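Local atomic coordinates of Glyco_hydro_cc domain-containing protein (Cryptococcus neoformans, PDB entry 6UBC), a protein that probably binds beta-1,3-glucan oligosaccharides, as a member of subgroup VII of glycoside hydrolase family 128. Residues 339-344 and 364-369; 344-349 and 373-378; 353-358 and 401-406. All coordinates share one frame; numbering follows the deposited sequence.

Contact 1. Residues 339-344 and 364-369; sequences TNLHIN and KPIWVT
Thr339, Asn340 and Leu341 pair in parallel register with Ile366, Trp367 and Val368. The backbone ladder begins just before the second strand, where Thr339 N donates to Pro365 O at 2.9 Å. Trp367 N then donates to Thr339 O, Leu341 N to Trp367 O, and Thr369 N to Leu341 O. The Leu341 N bond is the straightest of the four (170° at the hydrogen).

Asn340 and Thr369 make the main polar side-chain contact. From CB the Asn340 chain runs with CG anti to the backbone N (chi1 -176°), which brings the amide over the face it shares with Trp367 to Thr369, whose side chain it crosses at about a right angle. Asn340 CG lies 3.7 Å from the methyl Thr369 CG2. Asn340 OD1 takes the hydroxyl proton of Thr369 OG1 at 2.7 Å, in the amide plane and on a lone pair. The other tip atom, ND2, turns away to the carbonyl of Ser310. Thr369 OG1 is gripped a second time, weakly, by His342 NE2 at 2.9 Å. The hydroxyl sits at the edge of the imidazole, in its plane. The far nitrogen of that ring, ND1, bonds to Glu274, so the ring's rotation is held at both ends.

The face carrying Leu341, Ile366 and Val368 is largely apolar. Leu341 CD1 meets Ile366 CG2 at 4.0 Å. The side chains of Ile343 and Val368 cross at about a right angle, with Ile343 CD1 3.8 Å from Val368 CG2. One water bridges Thr339 OG1 and Lys364 O, and Trp336 also bonds to that hydroxyl.

Helix 348-362 covers this face through Tyr358, Asp354 and Ile355. Strand 406-411 pairs with the other edge of strand 366-375. The contact is thus a buried step of the barrel wall, within a beta-alpha-beta unit.

Contact 2. Residues 344-349 and 373-378; sequences NKNSMD and CVDDST
Lys345 and Cys373 form a parallel bridge where the two chains diverge, the touching parts running 97° apart, and Val374 N donates to Lys345 O at 3.0 Å. The bond is fairly straight at the hydrogen, but the donor stands well above the carbonyl plane.

Lys345 and Asp376 form the salt bridge of this contact. The CB of the lysine points away, but a bend at the second torsion (chi2 -63°) swings the otherwise extended chain across to the carboxylate. Lys345 NZ reaches Asp376 OD2 at 2.8 Å, on the syn lone pair. CD lies alongside the same carboxylate. Asp354 is a weak, long second partner of the ammonium. Asp376 OD1 turns to a water that also accepts from Asn346 N.

On the other flank Asn346 and Asp375 lie side by side and point the same way. Their amide and carboxylate planes are only 25° apart, and Asn346 ND2 sits 3.4 Å from Asp375 CB. One water lies between Asn346 OD1 (2.9 Å) and Asp375 OD1 (2.7 Å). Ser377 N donates to Asp375 OD1, closing an Asx turn, and Ser377 OG donates to the same oxygen. Together they fix the carboxylate.

Asn344 CB packs against Val374 CG2 at 3.8 Å. Cys373 is tied by a disulfide to Cys383, next to helix 386-402.

Together these residues form a splayed junction at the C-terminal ends of two neighbouring parallel strands. In a (beta/alpha)8 barrel this is the end whose loops shape the substrate-binding face.

Contact 3. Residues 353-358 and 401-406; sequences TDIDYY and ESDDRV
The contact between Ile355 and Asp356 of helix 348-362 and Arg405 is a salt bridge laid over an apolar touch. It sits on the outer layer of the fold, where this helix meets the turn between helix 386-402 and strand 406-411.

Arg405 bends at chi3 (-53°), which turns its guanidinium back towards Asp403 while leaving NH1 for the helix. Arg405 NH1 donates to Asp356 OD1 at 2.7 Å. This bond is nearly straight, at 173°, lies in the guanidinium plane, and uses the anti lone pair of the carboxylate. The two flat groups are nevertheless turned 47° from each other. A water joins Asp356 OD1 and Arg405 NH2 as well.

Asp403 grips the guanidinium side-on. Arg405 NE meets Asp403 OD1 at 3.0 Å, and Arg405 NH2 meets Asp403 OD2 at 2.8 Å. The same Asp403 OD1 accepts from Arg405 N, from above the carboxylate plane. The two aspartates thus hold the cation at different edges and fix its rotation. The positive charge of Arg405 probably eases the repulsion between Asp356 and Asp403.

Ile355 CG2 lies over one face of the guanidinium, 3.5 Å from Arg405 CZ. Ile355 CD1 goes on to Val406 CG2 at 3.7 Å, and Leu399 of helix 386-402 packs on the same isoleucine.

Residues 403-406 form a type I beta turn, closed by Val406 N to Asp403 O. Just past helix 386-402, Asp403 also makes an Asx turn through its OD1 and Arg405 N. The arrangement is an alpha-to-beta connection of a (beta/alpha)8 barrel, pinned to the neighbouring helix by a three-residue salt-bridge network.

In the fold
All three contacts gather around one beta-alpha-beta unit, strand 339-345, helix 348-362 and strand 366-375. Contact 1 pairs the two strands near the chain centre, and contact 2 continues the same pair at their far ends, about 16 Å away between centres. They share Asn344. Contact 3, about 8 Å from contact 1 and 15 Å from contact 2, ties the helix to the turn leading into strand 406-411. Ile366 N and Arg405 O probably bond between contacts 1 and 3. Along the chain every pair of contacts interleaves. One beta-alpha-beta unit and the turn into the next strand thus contribute to the barrel wall, its C-terminal rim and the outer helix layer.

Contact 1. Residues 339-344 and 364-369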
loop_
_atom_site.group_PDB
_atom_site.type_symbol
_atom_site.label_atom_id
_atom_site.label_comp_id
_atom_site.label_asym_id
_atom_site.label_seq_id
_atom_site.Cartn_x
_atom_site.Cartn_y
_atom_site.Cartn_z
ATOM N N THR A 339 -8.974 -4.519 -0.273
ATOM C CA THR A 339 -8.770 -3.995 1.094
ATOM C C THR A 339 -7.260 -3.722 1.207
ATOM O O THR A 339 -6.446 -4.595 0.908
ATOM C CB THR A 339 -9.256 -4.936 2.188
ATOM O OG1 THR A 339 -10.599 -5.311 1.875
ATOM C CG2 THR A 339 -9.203 -4.277 3.548
ATOM N N ASN A 340 -6.942 -2.504 1.626
ATOM C CA ASN A 340 -5.576 -1.966 1.693
ATOM C C ASN A 340 -5.058 -2.126 3.105
ATOM O O ASN A 340 -5.667 -1.481 4.020
ATOM C CB ASN A 340 -5.617 -0.480 1.322
ATOM C CG ASN A 340 -4.269 0.197 1.245
ATOM O OD1 ASN A 340 -3.267 -0.381 1.638
ATOM N ND2 ASN A 340 -4.259 1.450 0.750
ATOM N N LEU A 341 -3.937 -2.818 3.295
ATOM C CA LEU A 341 -3.300 -2.938 4.615
ATOM C C LEU A 341 -1.936 -2.234 4.612
ATOM O O LEU A 341 -1.178 -2.318 3.602
ATOM C CB LEU A 341 -3.076 -4.415 4.973
ATOM C CG LEU A 341 -4.260 -5.121 5.628
ATOM C CD1 LEU A 341 -5.501 -5.044 4.778
ATOM C CD2 LEU A 341 -3.897 -6.597 5.964
ATOM N N HIS A 342 -1.595 -1.723 5.791
ATOM C CA HIS A 342 -0.228 -1.334 6.206
ATOM C C HIS A 342 0.105 -2.300 7.328
ATOM O O HIS A 342 -0.629 -2.348 8.330
ATOM C CB HIS A 342 -0.217 0.146 6.656
ATOM C CG HIS A 342 -0.208 1.059 5.485
ATOM N ND1 HIS A 342 -0.106 2.411 5.632
ATOM C CD2 HIS A 342 -0.329 0.789 4.179
ATOM C CE1 HIS A 342 -0.185 2.937 4.436
ATOM N NE2 HIS A 342 -0.330 1.975 3.491
ATOM N N ILE A 343 1.191 -3.051 7.153
ATOM C CA ILE A 343 1.598 -4.029 8.180
ATOM C C ILE A 343 2.917 -3.574 8.783
ATOM O O ILE A 343 3.934 -3.552 8.063
ATOM C CB ILE A 343 1.659 -5.425 7.575
ATOM C CG1 ILE A 343 0.269 -5.841 7.088
ATOM C CG2 ILE A 343 2.156 -6.441 8.577
ATOM C CD1 ILE A 343 0.228 -7.253 6.506
ATOM N N ASN A 344 2.868 -3.228 10.058
ATOM C CA ASN A 344 4.074 -2.774 10.809
ATOM C C ASN A 344 4.142 -3.704 12.017
ATOM O O ASN A 344 3.468 -3.413 13.006
ATOM C CB ASN A 344 3.980 -1.291 11.152
ATOM C CG ASN A 344 4.007 -0.480 9.858
ATOM O OD1 ASN A 344 5.022 -0.471 9.189
ATOM N ND2 ASN A 344 2.955 0.290 9.607
ATOM N N LYS A 364 -12.751 -9.471 1.094
ATOM C CA LYS A 364 -12.180 -9.044 -0.197
ATOM C C LYS A 364 -10.665 -9.277 -0.245
ATOM O O LYS A 364 -9.944 -9.361 0.770
ATOM C CB LYS A 364 -12.498 -7.567 -0.460
ATOM C CG LYS A 364 -13.983 -7.312 -0.617
ATOM C CD LYS A 364 -14.319 -5.912 -0.847
ATOM C CE LYS A 364 -15.803 -5.745 -0.917
ATOM N NZ LYS A 364 -16.186 -4.317 -1.017
ATOM N N PRO A 365 -10.147 -9.434 -1.465
ATOM C CA PRO A 365 -8.727 -9.577 -1.677
ATOM C C PRO A 365 -7.986 -8.391 -1.074
ATOM O O PRO A 365 -8.536 -7.290 -1.050
ATOM C CB PRO A 365 -8.527 -9.625 -3.206
ATOM C CG PRO A 365 -9.899 -9.911 -3.772
ATOM C CD PRO A 365 -10.928 -9.523 -2.721
ATOM N N ILE A 366 -6.740 -8.640 -0.691
ATOM C CA ILE A 366 -5.910 -7.662 0.064
ATOM C C ILE A 366 -4.711 -7.218 -0.765
ATOM O O ILE A 366 -4.059 -8.063 -1.421
ATOM C CB ILE A 366 -5.491 -8.266 1.399
ATOM C CG1 ILE A 366 -6.684 -8.210 2.357
ATOM C CG2 ILE A 366 -4.247 -7.598 1.998
ATOM C CD1 ILE A 366 -6.558 -9.129 3.534
ATOM N N TRP A 367 -4.380 -5.944 -0.659
ATOM C CA TRP A 367 -3.077 -5.419 -1.079
ATOM C C TRP A 367 -2.396 -4.891 0.169
ATOM O O TRP A 367 -3.008 -4.112 0.919
ATOM C CB TRP A 367 -3.199 -4.317 -2.139
ATOM C CG TRP A 367 -3.362 -4.758 -3.551
ATOM C CD1 TRP A 367 -3.819 -5.944 -4.039
ATOM C CD2 TRP A 367 -2.995 -3.964 -4.677
ATOM N NE1 TRP A 367 -3.812 -5.940 -5.387
ATOM C CE2 TRP A 367 -3.301 -4.738 -5.823
ATOM C CE3 TRP A 367 -2.459 -2.684 -4.826
ATOM C CZ2 TRP A 367 -3.149 -4.231 -7.113
ATOM C CZ3 TRP A 367 -2.247 -2.193 -6.103
ATOM C CH2 TRP A 367 -2.582 -2.977 -7.241
ATOM N N VAL A 368 -1.193 -5.341 0.421
ATOM C CA VAL A 368 -0.345 -4.751 1.500
ATOM C C VAL A 368 0.448 -3.646 0.817
ATOM O O VAL A 368 1.539 -3.921 0.270
ATOM C CB VAL A 368 0.522 -5.794 2.217
ATOM C CG1 VAL A 368 1.322 -5.188 3.367
ATOM C CG2 VAL A 368 -0.325 -6.906 2.806
ATOM N N THR A 369 0.015 -2.404 0.945
ATOM C CA THR A 369 0.641 -1.319 0.146
ATOM C C THR A 369 1.914 -0.815 0.862
ATOM O O THR A 369 2.712 -0.166 0.204
ATOM C CB THR A 369 -0.317 -0.178 -0.185
ATOM O OG1 THR A 369 -0.728 0.399 1.058
ATOM C CG2 THR A 369 -1.483 -0.656 -1.048
HETATM O O HOH W 1 -10.805 -7.857 2.845
#

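Contact 2. Residues 344-349 and 373-378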
loop_
_atom_site.group_PDB
_atom_site.type_symbol
_atom_site.label_atom_id
_atom_site.label_comp_id
_atom_site.label_asym_id
_atom_site.label_seq_id
_atom_site.Cartn_x
_atom_site.Cartn_y
_atom_site.Cartn_z
ATOM N N ASN A 344 2.868 -3.228 10.058
ATOM C CA ASN A 344 4.074 -2.774 10.809
ATOM C C ASN A 344 4.142 -3.704 12.017
ATOM O O ASN A 344 3.468 -3.413 13.006
ATOM C CB ASN A 344 3.980 -1.291 11.152
ATOM C CG ASN A 344 4.007 -0.480 9.858
ATOM O OD1 ASN A 344 5.022 -0.471 9.189
ATOM N ND2 ASN A 344 2.955 0.290 9.607
ATOM N N LYS A 345 4.884 -4.792 11.846
ATOM C CA LYS A 345 4.930 -5.890 12.819
ATOM C C LYS A 345 6.350 -6.420 12.869
ATOM O O LYS A 345 7.127 -6.074 12.000
ATOM C CB LYS A 345 3.928 -6.963 12.411
ATOM C CG LYS A 345 2.454 -6.566 12.487
ATOM C CD LYS A 345 1.931 -6.214 13.880
ATOM C CE LYS A 345 0.442 -6.049 13.791
ATOM N NZ LYS A 345 -0.176 -5.712 15.086
ATOM N N ASN A 346 6.690 -7.223 13.897
ATOM C CA ASN A 346 8.039 -7.789 13.950
ATOM C C ASN A 346 8.004 -9.305 14.033
ATOM O O ASN A 346 9.064 -9.869 14.305
ATOM C CB ASN A 346 8.872 -7.226 15.090
ATOM C CG ASN A 346 8.437 -7.695 16.459
ATOM O OD1 ASN A 346 7.398 -8.334 16.607
ATOM N ND2 ASN A 346 9.212 -7.338 17.464
ATOM N N SER A 347 6.896 -9.924 13.695
ATOM C CA SER A 347 6.702 -11.389 13.746
ATOM C C SER A 347 5.588 -11.778 12.769
ATOM O O SER A 347 4.687 -10.942 12.457
ATOM C CB SER A 347 6.407 -11.842 15.164
ATOM O OG SER A 347 5.086 -11.604 15.533
ATOM N N MET A 348 5.699 -12.965 12.204
ATOM C CA MET A 348 4.671 -13.472 11.277
ATOM C C MET A 348 3.324 -13.611 12.001
ATOM O O MET A 348 2.316 -13.448 11.331
ATOM C CB MET A 348 5.143 -14.774 10.637
ATOM C CG MET A 348 6.368 -14.597 9.699
ATOM S SD MET A 348 6.195 -13.230 8.494
ATOM C CE MET A 348 7.125 -11.921 9.317
ATOM N N ASP A 349 3.290 -13.876 13.310
ATOM C CA ASP A 349 2.012 -13.915 14.087
ATOM C C ASP A 349 1.252 -12.588 13.954
ATOM O O ASP A 349 0.047 -12.612 13.686
ATOM C CB ASP A 349 2.232 -14.210 15.568
ATOM C CG ASP A 349 2.491 -15.683 15.897
ATOM O OD1 ASP A 349 2.343 -16.549 15.000
ATOM O OD2 ASP A 349 2.877 -15.958 17.067
ATOM N N CYS A 373 9.310 -3.782 9.236
ATOM C CA CYS A 373 9.647 -4.440 10.518
ATOM C C CYS A 373 9.533 -3.387 11.621
ATOM O O CYS A 373 10.411 -2.489 11.706
ATOM C CB CYS A 373 11.033 -5.044 10.475
ATOM S SG CYS A 373 11.372 -6.199 11.834
ATOM N N VAL A 374 8.534 -3.509 12.465
ATOM C CA VAL A 374 8.271 -2.593 13.602
ATOM C C VAL A 374 7.772 -3.441 14.763
ATOM O O VAL A 374 6.811 -4.197 14.584
ATOM C CB VAL A 374 7.245 -1.515 13.249
ATOM C CG1 VAL A 374 6.937 -0.604 14.405
ATOM C CG2 VAL A 374 7.616 -0.707 12.028
ATOM N N ASP A 375 8.314 -3.219 15.951
ATOM C CA ASP A 375 7.747 -3.813 17.189
ATOM C C ASP A 375 6.627 -2.907 17.681
ATOM O O ASP A 375 6.904 -1.827 18.220
ATOM C CB ASP A 375 8.875 -4.055 18.185
ATOM C CG ASP A 375 8.335 -4.646 19.463
ATOM O OD1 ASP A 375 7.124 -4.874 19.537
ATOM O OD2 ASP A 375 9.144 -4.827 20.363
ATOM N N ASP A 376 5.397 -3.315 17.468
ATOM C CA ASP A 376 4.247 -2.485 17.881
ATOM C C ASP A 376 3.602 -3.080 19.132
ATOM O O ASP A 376 2.492 -2.696 19.403
ATOM C CB ASP A 376 3.226 -2.314 16.761
ATOM C CG ASP A 376 2.482 -3.595 16.462
ATOM O OD1 ASP A 376 3.047 -4.663 16.771
ATOM O OD2 ASP A 376 1.355 -3.503 15.934
ATOM N N SER A 377 4.267 -3.985 19.848
ATOM C CA SER A 377 3.678 -4.716 21.015
ATOM C C SER A 377 3.337 -3.718 22.127
ATOM O O SER A 377 2.285 -3.866 22.759
ATOM C CB SER A 377 4.619 -5.760 21.528
ATOM O OG SER A 377 5.777 -5.132 22.042
ATOM N N THR A 378 4.153 -2.671 22.265
ATOM C CA THR A 378 3.997 -1.614 23.294
ATOM C C THR A 378 3.668 -0.266 22.637
ATOM O O THR A 378 2.563 0.259 22.895
ATOM C CB THR A 378 5.246 -1.584 24.195
ATOM O OG1 THR A 378 5.253 -2.840 24.884
ATOM C CG2 THR A 378 5.254 -0.455 25.204
HETATM O O HOH W 2 4.877 -6.716 16.210
HETATM O O HOH W 3 5.959 -7.259 18.867
HETATM O O HOH W 4 8.567 -8.227 20.358
#

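Contact 3. Residues 353-358 and 401-406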
loop_
_atom_site.group_PDB
_atom_site.type_symbol
_atom_site.label_atom_id
_atom_site.label_comp_id
_atom_site.label_asym_id
_atom_site.label_seq_id
_atom_site.Cartn_x
_atom_site.Cartn_y
_atom_site.Cartn_z
ATOM N N THR A 353 -2.268 -11.730 12.162
ATOM C CA THR A 353 -3.334 -10.999 12.855
ATOM C C THR A 353 -3.942 -9.939 11.921
ATOM O O THR A 353 -5.163 -9.814 11.823
ATOM C CB THR A 353 -2.767 -10.374 14.126
ATOM O OG1 THR A 353 -2.360 -11.435 14.974
ATOM C CG2 THR A 353 -3.760 -9.493 14.832
ATOM N N ASP A 354 -3.104 -9.160 11.248
ATOM C CA ASP A 354 -3.624 -8.077 10.365
ATOM C C ASP A 354 -4.431 -8.680 9.212
ATOM O O ASP A 354 -5.557 -8.192 8.935
ATOM C CB ASP A 354 -2.509 -7.187 9.819
ATOM C CG ASP A 354 -1.836 -6.236 10.806
ATOM O OD1 ASP A 354 -2.339 -6.055 11.955
ATOM O OD2 ASP A 354 -0.796 -5.652 10.408
ATOM N N ILE A 355 -3.854 -9.682 8.523
ATOM C CA ILE A 355 -4.515 -10.256 7.323
ATOM C C ILE A 355 -5.826 -10.910 7.753
ATOM O O ILE A 355 -6.889 -10.656 7.139
ATOM C CB ILE A 355 -3.610 -11.215 6.560
ATOM C CG1 ILE A 355 -2.337 -10.544 6.072
ATOM C CG2 ILE A 355 -4.437 -11.833 5.436
ATOM C CD1 ILE A 355 -1.375 -11.547 5.583
ATOM N N ASP A 356 -5.782 -11.654 8.854
ATOM C CA ASP A 356 -7.014 -12.284 9.395
ATOM C C ASP A 356 -8.077 -11.227 9.667
ATOM O O ASP A 356 -9.266 -11.429 9.303
ATOM C CB ASP A 356 -6.738 -13.091 10.652
ATOM C CG ASP A 356 -5.950 -14.366 10.464
ATOM O OD1 ASP A 356 -5.737 -14.799 9.342
ATOM O OD2 ASP A 356 -5.547 -14.892 11.460
ATOM N N TYR A 357 -7.744 -10.144 10.381
ATOM C CA TYR A 357 -8.756 -9.154 10.768
ATOM C C TYR A 357 -9.447 -8.633 9.503
ATOM O O TYR A 357 -10.729 -8.572 9.422
ATOM C CB TYR A 357 -8.177 -8.031 11.632
ATOM C CG TYR A 357 -9.211 -6.964 11.833
ATOM C CD1 TYR A 357 -10.271 -7.133 12.700
ATOM C CD2 TYR A 357 -9.251 -5.860 11.000
ATOM C CE1 TYR A 357 -11.290 -6.207 12.796
ATOM C CE2 TYR A 357 -10.279 -4.942 11.072
ATOM C CZ TYR A 357 -11.308 -5.107 11.987
ATOM O OH TYR A 357 -12.337 -4.213 12.028
ATOM N N TYR A 358 -8.656 -8.211 8.515
ATOM C CA TYR A 358 -9.198 -7.523 7.332
ATOM C C TYR A 358 -9.936 -8.497 6.416
ATOM O O TYR A 358 -10.960 -8.040 5.812
ATOM C CB TYR A 358 -8.131 -6.679 6.632
ATOM C CG TYR A 358 -7.866 -5.421 7.425
ATOM C CD1 TYR A 358 -8.761 -4.360 7.396
ATOM C CD2 TYR A 358 -6.794 -5.322 8.281
ATOM C CE1 TYR A 358 -8.549 -3.197 8.115
ATOM C CE2 TYR A 358 -6.537 -4.160 9.001
ATOM C CZ TYR A 358 -7.417 -3.089 8.921
ATOM O OH TYR A 358 -7.218 -1.947 9.646
ATOM N N GLU A 401 3.494 -14.615 -0.557
ATOM C CA GLU A 401 3.405 -15.406 -1.815
ATOM C C GLU A 401 2.469 -16.608 -1.577
ATOM O O GLU A 401 1.678 -16.980 -2.463
ATOM C CB GLU A 401 4.813 -15.783 -2.279
ATOM C CG GLU A 401 5.584 -14.619 -2.831
ATOM C CD GLU A 401 5.042 -13.975 -4.103
ATOM O OE1 GLU A 401 4.141 -14.583 -4.776
ATOM O OE2 GLU A 401 5.522 -12.847 -4.455
ATOM N N SER A 402 2.507 -17.201 -0.398
ATOM C CA SER A 402 1.761 -18.463 -0.164
ATOM C C SER A 402 0.310 -18.157 0.232
ATOM O O SER A 402 -0.535 -19.047 0.209
ATOM C CB SER A 402 2.492 -19.318 0.823
ATOM O OG SER A 402 2.319 -18.751 2.086
ATOM N N ASP A 403 0.002 -16.898 0.546
ATOM C CA ASP A 403 -1.314 -16.553 1.117
ATOM C C ASP A 403 -2.217 -16.107 -0.017
ATOM O O ASP A 403 -2.090 -14.963 -0.524
ATOM C CB ASP A 403 -1.210 -15.524 2.238
ATOM C CG ASP A 403 -2.487 -15.372 3.048
ATOM O OD1 ASP A 403 -3.591 -15.677 2.514
ATOM O OD2 ASP A 403 -2.358 -14.906 4.214
ATOM N N ASP A 404 -3.204 -16.922 -0.344
ATOM C CA ASP A 404 -4.131 -16.588 -1.437
ATOM C C ASP A 404 -4.981 -15.363 -1.116
ATOM O O ASP A 404 -5.583 -14.827 -2.074
ATOM C CB ASP A 404 -5.085 -17.763 -1.697
ATOM C CG ASP A 404 -4.378 -18.869 -2.488
ATOM O OD1 ASP A 404 -3.132 -18.716 -2.785
ATOM O OD2 ASP A 404 -5.078 -19.853 -2.865
ATOM N N ARG A 405 -5.097 -14.933 0.138
ATOM C CA ARG A 405 -5.851 -13.687 0.430
ATOM C C ARG A 405 -5.054 -12.446 -0.022
ATOM O O ARG A 405 -5.684 -11.377 -0.182
ATOM C CB ARG A 405 -6.165 -13.577 1.919
ATOM C CG ARG A 405 -7.143 -14.625 2.455
ATOM C CD ARG A 405 -7.139 -14.842 3.963
ATOM N NE ARG A 405 -5.815 -15.129 4.520
ATOM C CZ ARG A 405 -5.524 -15.139 5.813
ATOM N NH1 ARG A 405 -6.479 -14.950 6.710
ATOM N NH2 ARG A 405 -4.290 -15.358 6.228
ATOM N N VAL A 406 -3.732 -12.540 -0.117
ATOM C CA VAL A 406 -2.880 -11.343 -0.430
ATOM C C VAL A 406 -2.613 -11.357 -1.929
ATOM O O VAL A 406 -1.904 -12.273 -2.416
ATOM C CB VAL A 406 -1.602 -11.367 0.408
ATOM C CG1 VAL A 406 -0.641 -10.260 -0.052
ATOM C CG2 VAL A 406 -1.941 -11.235 1.896
HETATM O O HOH W 5 -3.452 -16.331 9.159
#